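Local coordinates for replication initiation and membrane attachment protein (Geobacillus stearothermophilus 10, PDB 5WTN) that probably takes part in assembling the primosome during bacterial DNA replication, as a tetramer that forms a complex with a primosomal re-initiation protein, at residues 79-84 / 90-95; 61-66 / 103-108; 8-13 / 72-77; 28-33 / 41-46. All blocks are in the same frame, centred on the assembly; numbering follows the deposited sequence.

Interaction 1: residues 79-84 / 90-95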
loop_
_atom_site.group_PDB
_atom_site.type_symbol
_atom_site.label_atom_id
_atom_site.label_comp_id
_atom_site.label_asym_id
_atom_site.label_seq_id
_atom_site.Cartn_x
_atom_site.Cartn_y
_atom_site.Cartn_z
ATOM N N SER A 79 -4.061 -2.776 -29.036
ATOM C CA SER A 79 -5.444 -2.402 -29.018
ATOM C C SER A 79 -5.739 -1.820 -27.654
ATOM O O SER A 79 -6.325 -0.744 -27.530
ATOM C CB SER A 79 -6.286 -3.634 -29.246
ATOM O OG SER A 79 -7.499 -3.242 -29.829
ATOM N N GLU A 80 -5.292 -2.534 -26.629
ATOM C CA GLU A 80 -5.543 -2.137 -25.263
ATOM C C GLU A 80 -4.767 -0.856 -24.890
ATOM O O GLU A 80 -5.310 0.041 -24.226
ATOM C CB GLU A 80 -5.245 -3.313 -24.336
ATOM C CG GLU A 80 -6.055 -4.567 -24.697
ATOM C CD GLU A 80 -7.551 -4.275 -24.793
ATOM O OE1 GLU A 80 -8.216 -4.642 -25.791
ATOM O OE2 GLU A 80 -8.089 -3.669 -23.849
ATOM N N ARG A 81 -3.532 -0.741 -25.363
ATOM C CA ARG A 81 -2.779 0.477 -25.154
ATOM C C ARG A 81 -3.585 1.727 -25.528
ATOM O O ARG A 81 -3.489 2.764 -24.884
ATOM C CB ARG A 81 -1.500 0.466 -25.986
ATOM C CG ARG A 81 -0.513 1.492 -25.482
ATOM C CD ARG A 81 0.562 1.846 -26.458
ATOM N NE ARG A 81 0.153 2.922 -27.344
ATOM C CZ ARG A 81 0.747 3.167 -28.502
ATOM N NH1 ARG A 81 1.762 2.398 -28.880
ATOM N NH2 ARG A 81 0.325 4.162 -29.282
ATOM N N LEU A 82 -4.385 1.613 -26.568
ATOM C CA LEU A 82 -5.123 2.742 -27.082
ATOM C C LEU A 82 -6.360 3.041 -26.220
ATOM O O LEU A 82 -6.767 4.186 -26.078
ATOM C CB LEU A 82 -5.511 2.476 -28.547
ATOM C CG LEU A 82 -4.716 3.119 -29.679
ATOM C CD1 LEU A 82 -3.228 2.899 -29.514
ATOM C CD2 LEU A 82 -5.209 2.535 -30.981
ATOM N N LYS A 83 -6.949 2.001 -25.645
ATOM C CA LYS A 83 -8.032 2.201 -24.705
ATOM C C LYS A 83 -7.527 2.957 -23.494
ATOM O O LYS A 83 -8.177 3.871 -23.026
ATOM C CB LYS A 83 -8.636 0.879 -24.283
ATOM C CG LYS A 83 -9.317 0.194 -25.415
ATOM C CD LYS A 83 -10.100 -0.982 -24.916
ATOM C CE LYS A 83 -10.613 -1.810 -26.061
ATOM N NZ LYS A 83 -11.482 -2.868 -25.504
ATOM N N LEU A 84 -6.354 2.582 -23.006
ATOM C CA LEU A 84 -5.756 3.294 -21.890
ATOM C C LEU A 84 -5.494 4.738 -22.259
ATOM O O LEU A 84 -5.678 5.611 -21.430
ATOM C CB LEU A 84 -4.481 2.611 -21.388
ATOM C CG LEU A 84 -4.672 1.238 -20.758
ATOM C CD1 LEU A 84 -3.427 0.816 -20.062
ATOM C CD2 LEU A 84 -5.821 1.225 -19.793
ATOM N N LEU A 90 -3.112 6.703 -19.911
ATOM C CA LEU A 90 -1.753 6.652 -20.418
ATOM C C LEU A 90 -1.461 7.711 -21.463
ATOM O O LEU A 90 -2.209 7.859 -22.425
ATOM C CB LEU A 90 -1.443 5.249 -20.982
ATOM C CG LEU A 90 -0.099 5.080 -21.724
ATOM C CD1 LEU A 90 1.084 4.863 -20.794
ATOM C CD2 LEU A 90 -0.165 3.990 -22.779
ATOM N N ASP A 91 -0.341 8.412 -21.311
ATOM C CA ASP A 91 0.119 9.310 -22.363
ATOM C C ASP A 91 1.279 8.667 -23.086
ATOM O O ASP A 91 2.186 8.105 -22.469
ATOM C CB ASP A 91 0.542 10.681 -21.816
ATOM C CG ASP A 91 -0.644 11.594 -21.501
ATOM O OD1 ASP A 91 -1.722 11.405 -22.105
ATOM O OD2 ASP A 91 -0.498 12.508 -20.646
ATOM N N THR A 92 1.240 8.749 -24.407
ATOM C CA THR A 92 2.254 8.115 -25.233
ATOM C C THR A 92 3.014 9.141 -26.044
ATOM O O THR A 92 2.419 9.966 -26.737
ATOM C CB THR A 92 1.648 7.029 -26.162
ATOM O OG1 THR A 92 1.025 6.015 -25.360
ATOM C CG2 THR A 92 2.735 6.391 -27.037
ATOM N N TYR A 93 4.338 9.083 -25.950
ATOM C CA TYR A 93 5.191 9.963 -26.732
ATOM C C TYR A 93 6.079 9.129 -27.634
ATOM O O TYR A 93 6.425 7.995 -27.299
ATOM C CB TYR A 93 6.071 10.812 -25.809
ATOM C CG TYR A 93 5.328 11.775 -24.905
ATOM C CD1 TYR A 93 5.144 13.096 -25.269
ATOM C CD2 TYR A 93 4.828 11.362 -23.669
ATOM C CE1 TYR A 93 4.479 13.974 -24.440
ATOM C CE2 TYR A 93 4.168 12.236 -22.835
ATOM C CZ TYR A 93 3.997 13.544 -23.219
ATOM O OH TYR A 93 3.337 14.426 -22.387
ATOM N N VAL A 94 6.465 9.703 -28.769
ATOM C CA VAL A 94 7.408 9.035 -29.672
ATOM C C VAL A 94 8.665 9.869 -29.862
ATOM O O VAL A 94 8.613 11.094 -29.934
ATOM C CB VAL A 94 6.768 8.661 -31.047
ATOM C CG1 VAL A 94 6.675 9.858 -31.961
ATOM C CG2 VAL A 94 7.546 7.554 -31.718
ATOM N N HIS A 95 9.805 9.197 -29.914
ATOM C CA HIS A 95 11.062 9.895 -30.127
ATOM C C HIS A 95 11.231 10.220 -31.593
ATOM O O HIS A 95 10.956 9.374 -32.450
ATOM C CB HIS A 95 12.254 9.064 -29.663
ATOM C CG HIS A 95 13.546 9.823 -29.646
ATOM N ND1 HIS A 95 14.301 10.034 -30.778
ATOM C CD2 HIS A 95 14.216 10.418 -28.631
ATOM C CE1 HIS A 95 15.380 10.727 -30.464
ATOM N NE2 HIS A 95 15.353 10.975 -29.166
#
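L90, R81 and L84 make the dense half of this contact, where helix 74-86 passes the start of strand 90-95, the two short axes at 114° and 8.3 Å apart. L84 CB and L90 CB face each other at 4.0 Å, while L90 CD2 meets the aliphatic part of R81 at CG, 3.7 Å away. The backbone adds a weak bond from L90 N to L84 O, bent to 127°. R81 sets out with CG anti to the backbone N (chi1 -163°) and bends at chi3, which brings its guanidinium beside T92. There T92 CG2 lies over one guanidinium face, off-centre, 4.0 Å from R81 NH2. T92 OG1 and R81 NE are not bonded to each other but share a partner: E85 OE2 bonds to the hydroxyl and forms a salt bridge with NE. Replacing R81 with an alanine would probably leave E85 without its cationic mate and open a gap beside L90 CD2. The looser side is the partly exposed one, where L82 and K83 make no contact with the strand. The K83-E80 ion pair is long and internal to the helix, and E80 OE1 also pairs with R41. Y93, V94 and H95 pair in an antiparallel ladder with a strand of the second subunit, extending the sheet. A helix followed by hairpin 90-95/104-109 is consistent with the recognition helix and wing of a winged-helix domain.

Interaction 2: residues 61-66 / 103-108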
loop_
_atom_site.group_PDB
_atom_site.type_symbol
_atom_site.label_atom_id
_atom_site.label_comp_id
_atom_site.label_asym_id
_atom_site.label_seq_id
_atom_site.Cartn_x
_atom_site.Cartn_y
_atom_site.Cartn_z
ATOM N N ALA A 61 13.554 -1.150 -23.275
ATOM C CA ALA A 61 13.155 -2.528 -23.488
ATOM C C ALA A 61 12.501 -2.584 -24.862
ATOM O O ALA A 61 12.126 -1.553 -25.411
ATOM C CB ALA A 61 12.185 -2.953 -22.413
ATOM N N THR A 62 12.383 -3.772 -25.429
ATOM C CA THR A 62 11.712 -3.922 -26.718
ATOM C C THR A 62 10.380 -4.528 -26.402
ATOM O O THR A 62 10.241 -5.217 -25.391
ATOM C CB THR A 62 12.494 -4.818 -27.715
ATOM O OG1 THR A 62 12.459 -6.190 -27.292
ATOM C CG2 THR A 62 13.935 -4.362 -27.835
ATOM N N HIS A 63 9.382 -4.277 -27.232
ATOM C CA HIS A 63 8.053 -4.787 -26.912
ATOM C C HIS A 63 7.986 -6.309 -26.759
ATOM O O HIS A 63 6.973 -6.839 -26.301
ATOM C CB HIS A 63 7.022 -4.278 -27.911
ATOM C CG HIS A 63 6.593 -2.868 -27.652
ATOM N ND1 HIS A 63 7.416 -1.784 -27.878
ATOM C CD2 HIS A 63 5.424 -2.366 -27.193
ATOM C CE1 HIS A 63 6.772 -0.676 -27.562
ATOM N NE2 HIS A 63 5.561 -1.002 -27.147
ATOM N N HIS A 64 9.048 -7.006 -27.163
ATOM C CA HIS A 64 9.173 -8.428 -26.898
ATOM C C HIS A 64 9.006 -8.674 -25.412
ATOM O O HIS A 64 8.284 -9.582 -24.999
ATOM C CB HIS A 64 10.543 -8.920 -27.342
ATOM C CG HIS A 64 10.600 -9.305 -28.783
ATOM N ND1 HIS A 64 9.548 -9.919 -29.430
ATOM C CD2 HIS A 64 11.585 -9.166 -29.707
ATOM C CE1 HIS A 64 9.877 -10.141 -30.690
ATOM N NE2 HIS A 64 11.108 -9.695 -30.881
ATOM N N ARG A 65 9.663 -7.842 -24.612
ATOM C CA ARG A 65 9.585 -7.962 -23.161
ATOM C C ARG A 65 8.142 -7.917 -22.621
ATOM O O ARG A 65 7.744 -8.777 -21.853
ATOM C CB ARG A 65 10.433 -6.880 -22.516
ATOM C CG ARG A 65 10.442 -6.900 -21.010
ATOM C CD ARG A 65 11.310 -5.784 -20.542
ATOM N NE ARG A 65 11.304 -5.583 -19.105
ATOM C CZ ARG A 65 12.394 -5.270 -18.416
ATOM N NH1 ARG A 65 13.556 -5.166 -19.055
ATOM N NH2 ARG A 65 12.328 -5.076 -17.101
ATOM N N LEU A 66 7.360 -6.946 -23.081
ATOM C CA LEU A 66 5.953 -6.860 -22.704
ATOM C C LEU A 66 5.170 -8.109 -23.117
ATOM O O LEU A 66 4.290 -8.567 -22.388
ATOM C CB LEU A 66 5.311 -5.613 -23.316
ATOM C CG LEU A 66 5.498 -4.305 -22.543
ATOM C CD1 LEU A 66 4.791 -3.159 -23.249
ATOM C CD2 LEU A 66 4.999 -4.450 -21.113
ATOM N N LYS A 103 11.586 2.623 -33.683
ATOM C CA LYS A 103 10.983 3.692 -32.897
ATOM C C LYS A 103 11.272 3.598 -31.385
ATOM O O LYS A 103 11.477 2.505 -30.830
ATOM C CB LYS A 103 9.469 3.694 -33.107
ATOM C CG LYS A 103 8.977 4.134 -34.468
ATOM C CD LYS A 103 7.481 3.904 -34.516
ATOM C CE LYS A 103 6.782 4.608 -35.656
ATOM N NZ LYS A 103 5.317 4.330 -35.540
ATOM N N LEU A 104 11.278 4.749 -30.718
ATOM C CA LEU A 104 11.391 4.779 -29.259
ATOM C C LEU A 104 10.152 5.428 -28.610
ATOM O O LEU A 104 9.941 6.627 -28.754
ATOM C CB LEU A 104 12.660 5.525 -28.839
ATOM C CG LEU A 104 12.853 5.771 -27.340
ATOM C CD1 LEU A 104 12.873 4.463 -26.570
ATOM C CD2 LEU A 104 14.114 6.569 -27.080
ATOM N N PHE A 105 9.357 4.638 -27.890
ATOM C CA PHE A 105 8.158 5.146 -27.213
ATOM C C PHE A 105 8.399 5.534 -25.760
ATOM O O PHE A 105 9.170 4.882 -25.057
ATOM C CB PHE A 105 7.054 4.098 -27.233
ATOM C CG PHE A 105 6.520 3.838 -28.586
ATOM C CD1 PHE A 105 5.539 4.648 -29.116
ATOM C CD2 PHE A 105 7.017 2.794 -29.354
ATOM C CE1 PHE A 105 5.037 4.417 -30.382
ATOM C CE2 PHE A 105 6.524 2.560 -30.630
ATOM C CZ PHE A 105 5.531 3.375 -31.143
ATOM N N LEU A 106 7.734 6.594 -25.315
ATOM C CA LEU A 106 7.688 6.924 -23.900
ATOM C C LEU A 106 6.271 6.644 -23.416
ATOM O O LEU A 106 5.315 7.256 -23.878
ATOM C CB LEU A 106 8.034 8.396 -23.701
ATOM C CG LEU A 106 8.804 8.784 -22.438
ATOM C CD1 LEU A 106 9.302 10.217 -22.531
ATOM C CD2 LEU A 106 7.929 8.581 -21.217
ATOM N N TYR A 107 6.130 5.697 -22.503
ATOM C CA TYR A 107 4.826 5.398 -21.933
ATOM C C TYR A 107 4.721 6.073 -20.592
ATOM O O TYR A 107 5.348 5.649 -19.626
ATOM C CB TYR A 107 4.675 3.895 -21.749
ATOM C CG TYR A 107 4.507 3.172 -23.049
ATOM C CD1 TYR A 107 3.753 3.724 -24.073
ATOM C CD2 TYR A 107 5.119 1.956 -23.274
ATOM C CE1 TYR A 107 3.594 3.072 -25.289
ATOM C CE2 TYR A 107 4.970 1.293 -24.491
ATOM C CZ TYR A 107 4.206 1.856 -25.497
ATOM O OH TYR A 107 4.049 1.212 -26.706
ATOM N N GLU A 108 3.918 7.126 -20.533
ATOM C CA GLU A 108 3.807 7.934 -19.316
ATOM C C GLU A 108 2.523 7.559 -18.572
ATOM O O GLU A 108 1.410 7.865 -19.003
ATOM C CB GLU A 108 3.890 9.430 -19.676
ATOM C CG GLU A 108 3.329 10.425 -18.675
ATOM C CD GLU A 108 4.246 10.671 -17.481
ATOM O OE1 GLU A 108 5.371 10.114 -17.453
ATOM O OE2 GLU A 108 3.836 11.424 -16.566
#
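An aromatic cluster of H63, F105 and Y107 joins the start of helix 63-70 to strand 104-109, inside what the topology suggests is a winged-helix domain. Its polar link is a hydrogen bond between H63 NE2 and Y107 OH, 2.7 Å long with an angle of 156°; either atom could be the donor. Each group meets the other in plane at its edge: the two rings stand rim to rim with planes at 85° and neither lies over the other's face. In H63 the CG atom stands anti to the carbonyl carbon (chi1 -79°), which turns the imidazole toward the sheet and presents NE2 to the hydroxyl. F105 approaches the same imidazole obliquely, its CD2 3.9 Å from H63 CE1. Within the strand, F105 CB rests 4.0 Å above one face of the Y107 ring, toward the rim. The second imidazole nitrogen, ND1, is bonded to the carbonyl oxygen of D12, and the H63 ring also packs edge-to-face with Y14. With bonds at both ring nitrogens, the buried imidazole has little freedom to flip or turn. Y107 OH receives a further, weak hydrogen bond from R81 NH1, and that nearby positive charge would probably make the hydroxyl somewhat more acidic.

Interaction 3: residues 8-13 / 72-77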
loop_
_atom_site.group_PDB
_atom_site.type_symbol
_atom_site.label_atom_id
_atom_site.label_comp_id
_atom_site.label_asym_id
_atom_site.label_seq_id
_atom_site.Cartn_x
_atom_site.Cartn_y
_atom_site.Cartn_z
ATOM N N LEU A 8 3.217 0.179 -34.579
ATOM C CA LEU A 8 4.034 -0.538 -33.612
ATOM C C LEU A 8 4.507 -1.908 -34.115
ATOM O O LEU A 8 3.700 -2.755 -34.526
ATOM C CB LEU A 8 3.207 -0.727 -32.329
ATOM C CG LEU A 8 3.776 -1.475 -31.140
ATOM C CD1 LEU A 8 4.791 -0.602 -30.481
ATOM C CD2 LEU A 8 2.645 -1.826 -30.202
ATOM N N ILE A 9 5.815 -2.143 -34.056
ATOM C CA ILE A 9 6.368 -3.473 -34.354
ATOM C C ILE A 9 7.197 -3.984 -33.171
ATOM O O ILE A 9 7.622 -3.199 -32.328
ATOM C CB ILE A 9 7.212 -3.485 -35.650
ATOM C CG1 ILE A 9 8.420 -2.559 -35.530
ATOM C CG2 ILE A 9 6.383 -3.067 -36.828
ATOM C CD1 ILE A 9 9.271 -2.520 -36.759
ATOM N N ALA A 10 7.426 -5.293 -33.104
ATOM C CA ALA A 10 8.041 -5.911 -31.925
ATOM C C ALA A 10 9.407 -5.359 -31.532
ATOM O O ALA A 10 9.776 -5.419 -30.361
ATOM C CB ALA A 10 8.114 -7.414 -32.079
ATOM N N VAL A 11 10.163 -4.834 -32.492
ATOM C CA VAL A 11 11.516 -4.390 -32.179
ATOM C C VAL A 11 11.545 -2.934 -31.789
ATOM O O VAL A 11 12.624 -2.390 -31.508
ATOM C CB VAL A 11 12.534 -4.625 -33.342
ATOM C CG1 VAL A 11 12.816 -6.109 -33.524
ATOM C CG2 VAL A 11 12.076 -3.947 -34.644
ATOM N N ASP A 12 10.380 -2.289 -31.805
ATOM C CA ASP A 12 10.295 -0.906 -31.346
ATOM C C ASP A 12 10.597 -0.864 -29.848
ATOM O O ASP A 12 10.339 -1.826 -29.104
ATOM C CB ASP A 12 8.910 -0.309 -31.624
ATOM C CG ASP A 12 8.696 0.043 -33.092
ATOM O OD1 ASP A 12 9.704 0.351 -33.771
ATOM O OD2 ASP A 12 7.521 0.027 -33.564
ATOM N N ARG A 13 11.159 0.246 -29.381
ATOM C CA ARG A 13 11.571 0.338 -27.980
ATOM C C ARG A 13 10.695 1.269 -27.141
ATOM O O ARG A 13 10.176 2.264 -27.645
ATOM C CB ARG A 13 13.036 0.777 -27.883
ATOM C CG ARG A 13 14.001 -0.109 -28.655
ATOM C CD ARG A 13 15.445 0.229 -28.324
ATOM N NE ARG A 13 15.648 1.667 -28.170
ATOM C CZ ARG A 13 15.891 2.499 -29.177
ATOM N NH1 ARG A 13 15.962 2.039 -30.418
ATOM N NH2 ARG A 13 16.063 3.793 -28.943
ATOM N N CYS A 72 1.099 -12.322 -24.223
ATOM C CA CYS A 72 0.217 -11.993 -25.351
ATOM C C CYS A 72 0.978 -11.439 -26.566
ATOM O O CYS A 72 2.179 -11.164 -26.499
ATOM C CB CYS A 72 -0.899 -11.012 -24.935
ATOM S SG CYS A 72 -2.580 -11.704 -25.260
ATOM N N GLY A 73 0.266 -11.237 -27.666
ATOM C CA GLY A 73 0.871 -10.649 -28.838
ATOM C C GLY A 73 0.728 -9.144 -28.912
ATOM O O GLY A 73 -0.027 -8.566 -28.141
ATOM N N LEU A 74 1.457 -8.518 -29.843
ATOM C CA LEU A 74 1.359 -7.082 -30.105
ATOM C C LEU A 74 -0.041 -6.540 -30.443
ATOM O O LEU A 74 -0.434 -5.506 -29.901
ATOM C CB LEU A 74 2.327 -6.661 -31.200
ATOM C CG LEU A 74 3.741 -6.286 -30.768
ATOM C CD1 LEU A 74 4.387 -5.367 -31.795
ATOM C CD2 LEU A 74 3.740 -5.640 -29.405
ATOM N N PRO A 75 -0.790 -7.214 -31.348
ATOM C CA PRO A 75 -2.092 -6.660 -31.728
ATOM C C PRO A 75 -2.967 -6.375 -30.536
ATOM O O PRO A 75 -3.571 -5.313 -30.438
ATOM C CB PRO A 75 -2.709 -7.786 -32.547
ATOM C CG PRO A 75 -1.567 -8.392 -33.204
ATOM C CD PRO A 75 -0.466 -8.393 -32.171
ATOM N N ASP A 76 -3.021 -7.327 -29.625
ATOM C CA ASP A 76 -3.765 -7.141 -28.403
ATOM C C ASP A 76 -3.164 -6.044 -27.529
ATOM O O ASP A 76 -3.856 -5.074 -27.177
ATOM C CB ASP A 76 -3.834 -8.454 -27.673
ATOM C CG ASP A 76 -4.510 -9.516 -28.508
ATOM O OD1 ASP A 76 -3.786 -10.236 -29.245
ATOM O OD2 ASP A 76 -5.756 -9.596 -28.456
ATOM N N ILE A 77 -1.881 -6.157 -27.210
ATOM C CA ILE A 77 -1.236 -5.092 -26.450
ATOM C C ILE A 77 -1.566 -3.735 -27.049
ATOM O O ILE A 77 -1.864 -2.799 -26.310
ATOM C CB ILE A 77 0.289 -5.204 -26.444
ATOM C CG1 ILE A 77 0.739 -6.345 -25.558
ATOM C CG2 ILE A 77 0.915 -3.933 -25.932
ATOM C CD1 ILE A 77 2.225 -6.576 -25.684
#
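L74 gives up most surface here, 81 of the 162 Å² buried by the contact, by pushing its forked end from the first turn of helix 74-86 against the chain at L8 to A10. Its two methyls do different work. L74 CD1 lies against the backbone of the loop, 3.3 Å from A10 N, and also faces L8 CG at 4.0 Å. L74 CD2 instead meets a methyl of the other leucine, L8 CD2, likewise at 4.0 Å. L8, second in buried area, holds CG anti to the backbone N (chi1 178°), which points the branch toward the helix, and the two leucine side chains cross at a slant. The A10 side chain adds less, its CB 4.3 Å from L74 CD1. No hydrogen bond crosses between the segments, so the association rests on apolar packing. The loop is held in shape by a type I turn from I9 to D12: D12 N bonds to I9 O, and D12 OD2 takes the I9 N-H in return at 2.8 Å, nearly straight at 172° but from above the carboxylate plane. On the helix side G73 occupies the N-cap, its carbonyl oxygen accepting I77 N. H63 and M67 also pack on L74. The segment before strand 13-17 thus lies over the N-terminal ends of helices 63-70 and 74-86, the pair that would form the helix-turn-helix of a winged-helix domain.

Interaction 4: residues 28-33 / 41-46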
loop_
_atom_site.group_PDB
_atom_site.type_symbol
_atom_site.label_atom_id
_atom_site.label_comp_id
_atom_site.label_asym_id
_atom_site.label_seq_id
_atom_site.Cartn_x
_atom_site.Cartn_y
_atom_site.Cartn_z
ATOM N N LYS A 28 -8.112 -0.078 -6.731
ATOM C CA LYS A 28 -9.510 -0.457 -6.568
ATOM C C LYS A 28 -10.365 0.280 -7.588
ATOM O O LYS A 28 -11.266 -0.295 -8.197
ATOM C CB LYS A 28 -9.991 -0.144 -5.151
ATOM C CG LYS A 28 -9.080 -0.673 -4.055
ATOM C CD LYS A 28 -9.807 -0.752 -2.722
ATOM C CE LYS A 28 -8.831 -0.727 -1.558
ATOM N NZ LYS A 28 -9.531 -0.774 -0.244
ATOM N N VAL A 29 -10.067 1.562 -7.769
ATOM C CA VAL A 29 -10.753 2.384 -8.754
ATOM C C VAL A 29 -10.550 1.776 -10.132
ATOM O O VAL A 29 -11.468 1.741 -10.952
ATOM C CB VAL A 29 -10.228 3.831 -8.752
ATOM C CG1 VAL A 29 -10.803 4.605 -9.929
ATOM C CG2 VAL A 29 -10.565 4.516 -7.438
ATOM N N LEU A 30 -9.338 1.290 -10.376
ATOM C CA LEU A 30 -9.032 0.602 -11.615
ATOM C C LEU A 30 -9.833 -0.667 -11.770
ATOM O O LEU A 30 -10.382 -0.946 -12.826
ATOM C CB LEU A 30 -7.559 0.261 -11.675
ATOM C CG LEU A 30 -6.696 1.451 -12.072
ATOM C CD1 LEU A 30 -5.279 1.167 -11.614
ATOM C CD2 LEU A 30 -6.764 1.715 -13.565
ATOM N N THR A 31 -9.913 -1.440 -10.708
ATOM C CA THR A 31 -10.577 -2.711 -10.816
ATOM C C THR A 31 -12.080 -2.579 -10.836
ATOM O O THR A 31 -12.743 -3.353 -11.527
ATOM C CB THR A 31 -10.179 -3.635 -9.695
ATOM O OG1 THR A 31 -8.755 -3.593 -9.542
ATOM C CG2 THR A 31 -10.620 -5.055 -10.010
ATOM N N LEU A 32 -12.619 -1.649 -10.044
ATOM C CA LEU A 32 -14.070 -1.534 -9.913
ATOM C C LEU A 32 -14.785 -0.484 -10.744
ATOM O O LEU A 32 -15.998 -0.543 -10.896
ATOM C CB LEU A 32 -14.447 -1.358 -8.452
ATOM C CG LEU A 32 -13.783 -2.360 -7.521
ATOM C CD1 LEU A 32 -14.221 -2.063 -6.111
ATOM C CD2 LEU A 32 -14.162 -3.769 -7.909
ATOM N N LEU A 33 -14.054 0.463 -11.303
ATOM C CA LEU A 33 -14.705 1.631 -11.915
ATOM C C LEU A 33 -14.325 1.727 -13.385
ATOM O O LEU A 33 -15.172 1.849 -14.274
ATOM C CB LEU A 33 -14.405 2.932 -11.158
ATOM C CG LEU A 33 -14.971 3.090 -9.745
ATOM C CD1 LEU A 33 -14.649 4.475 -9.238
ATOM C CD2 LEU A 33 -16.459 2.825 -9.706
ATOM N N ARG A 41 -8.588 -6.909 -20.172
ATOM C CA ARG A 41 -7.247 -7.013 -20.748
ATOM C C ARG A 41 -6.525 -5.703 -20.590
ATOM O O ARG A 41 -5.363 -5.693 -20.240
ATOM C CB ARG A 41 -7.255 -7.438 -22.219
ATOM C CG ARG A 41 -8.064 -8.686 -22.513
ATOM C CD ARG A 41 -7.988 -9.030 -23.988
ATOM N NE ARG A 41 -9.303 -9.151 -24.611
ATOM C CZ ARG A 41 -9.860 -8.218 -25.379
ATOM N NH1 ARG A 41 -9.212 -7.087 -25.628
ATOM N NH2 ARG A 41 -11.065 -8.416 -25.903
ATOM N N ALA A 42 -7.221 -4.598 -20.828
ATOM C CA ALA A 42 -6.621 -3.283 -20.648
ATOM C C ALA A 42 -6.145 -3.092 -19.208
ATOM O O ALA A 42 -5.102 -2.477 -18.969
ATOM C CB ALA A 42 -7.595 -2.223 -21.016
ATOM N N LEU A 43 -6.900 -3.628 -18.251
ATOM C CA LEU A 43 -6.501 -3.541 -16.854
ATOM C C LEU A 43 -5.140 -4.196 -16.634
ATOM O O LEU A 43 -4.266 -3.626 -15.945
ATOM C CB LEU A 43 -7.553 -4.154 -15.925
ATOM C CG LEU A 43 -7.223 -4.078 -14.419
ATOM C CD1 LEU A 43 -7.465 -2.686 -13.864
ATOM C CD2 LEU A 43 -7.979 -5.097 -13.601
ATOM N N ALA A 44 -4.943 -5.375 -17.220
ATOM C CA ALA A 44 -3.673 -6.065 -17.022
ATOM C C ALA A 44 -2.512 -5.293 -17.644
ATOM O O ALA A 44 -1.441 -5.211 -17.045
ATOM C CB ALA A 44 -3.719 -7.451 -17.535
ATOM N N LEU A 45 -2.707 -4.730 -18.833
ATOM C CA LEU A 45 -1.650 -3.945 -19.429
ATOM C C LEU A 45 -1.254 -2.776 -18.522
ATOM O O LEU A 45 -0.081 -2.393 -18.453
ATOM C CB LEU A 45 -2.081 -3.426 -20.796
ATOM C CG LEU A 45 -1.128 -2.482 -21.535
ATOM C CD1 LEU A 45 0.237 -3.093 -21.747
ATOM C CD2 LEU A 45 -1.720 -2.100 -22.851
ATOM N N TYR A 46 -2.238 -2.197 -17.840
ATOM C CA TYR A 46 -1.975 -1.048 -17.003
ATOM C C TYR A 46 -1.186 -1.518 -15.780
ATOM O O TYR A 46 -0.236 -0.863 -15.340
ATOM C CB TYR A 46 -3.289 -0.378 -16.600
ATOM C CG TYR A 46 -3.111 0.891 -15.801
ATOM C CD1 TYR A 46 -2.953 2.109 -16.435
ATOM C CD2 TYR A 46 -3.096 0.873 -14.412
ATOM C CE1 TYR A 46 -2.782 3.283 -15.717
ATOM C CE2 TYR A 46 -2.918 2.052 -13.673
ATOM C CZ TYR A 46 -2.771 3.257 -14.333
ATOM O OH TYR A 46 -2.600 4.441 -13.638
#
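L30 and L43 meet where helices 24-38 and 40-55 form an antiparallel helical hairpin; their short segments run at 169° with axes 10.6 Å apart. L43 CD1 lies 3.7 Å from L30 CB and packs also on the L30 carbonyl oxygen, so one methyl covers both side chain and backbone of the opposite helix. L30 in turn spreads its fork on the Y46 ring. L30 CD2 sits over one face in a CH-pi contact, 4.1 Å from the Y46 ring centroid and 24° off the normal, while L30 CD1 bears on Y46 CD2 and CE2. The two side chains cross at roughly a right angle. An alanine at L30 would remove both branches and is likely to leave the Y46 ring face without its CH-pi partner and a gap beside it.

Around these groups lies a second shell. Y46 extends with its CG placed anti to the backbone N (chi1 -176°), carrying the ring toward L30, and its hydroxyl bonds to the carbonyl oxygen of R110. L89 packs on both L30 and Y46. T31 OG1 bonds back to R27 O. Further out, K28 forms a salt bridge to E54 of the third subunit, and M47 of that subunit packs on T31. At the margin of the hairpin contact, the T31 hydroxyl oxygen OG1 stands 4.4 Å from L43 CD2.

How the interactions relate
Helix 74-86 ties the set together: it supplies one side of interactions 1 and 3, whose centres are 12 Å apart, and it packs on helix 40-55 of interaction 4. That last junction includes a salt bridge from E80 OE1 to R41 NH1 of 2.6 Å. Interactions 1 and 2 share the sheet through neighbouring strands, with Y93 O and L106 N 2.8 Å apart, a probable hydrogen bond. Interactions 2 and 3, with centres 9 Å apart, are the closest pair; K103 O and R13 N, 2.7 Å apart, make a probable hydrogen bond where strands 13-17 and 104-109 begin to pair. Interaction 4 touches the third subunit; interactions 1 and 2 both touch the second, and R65 of interaction 2 also reaches the third.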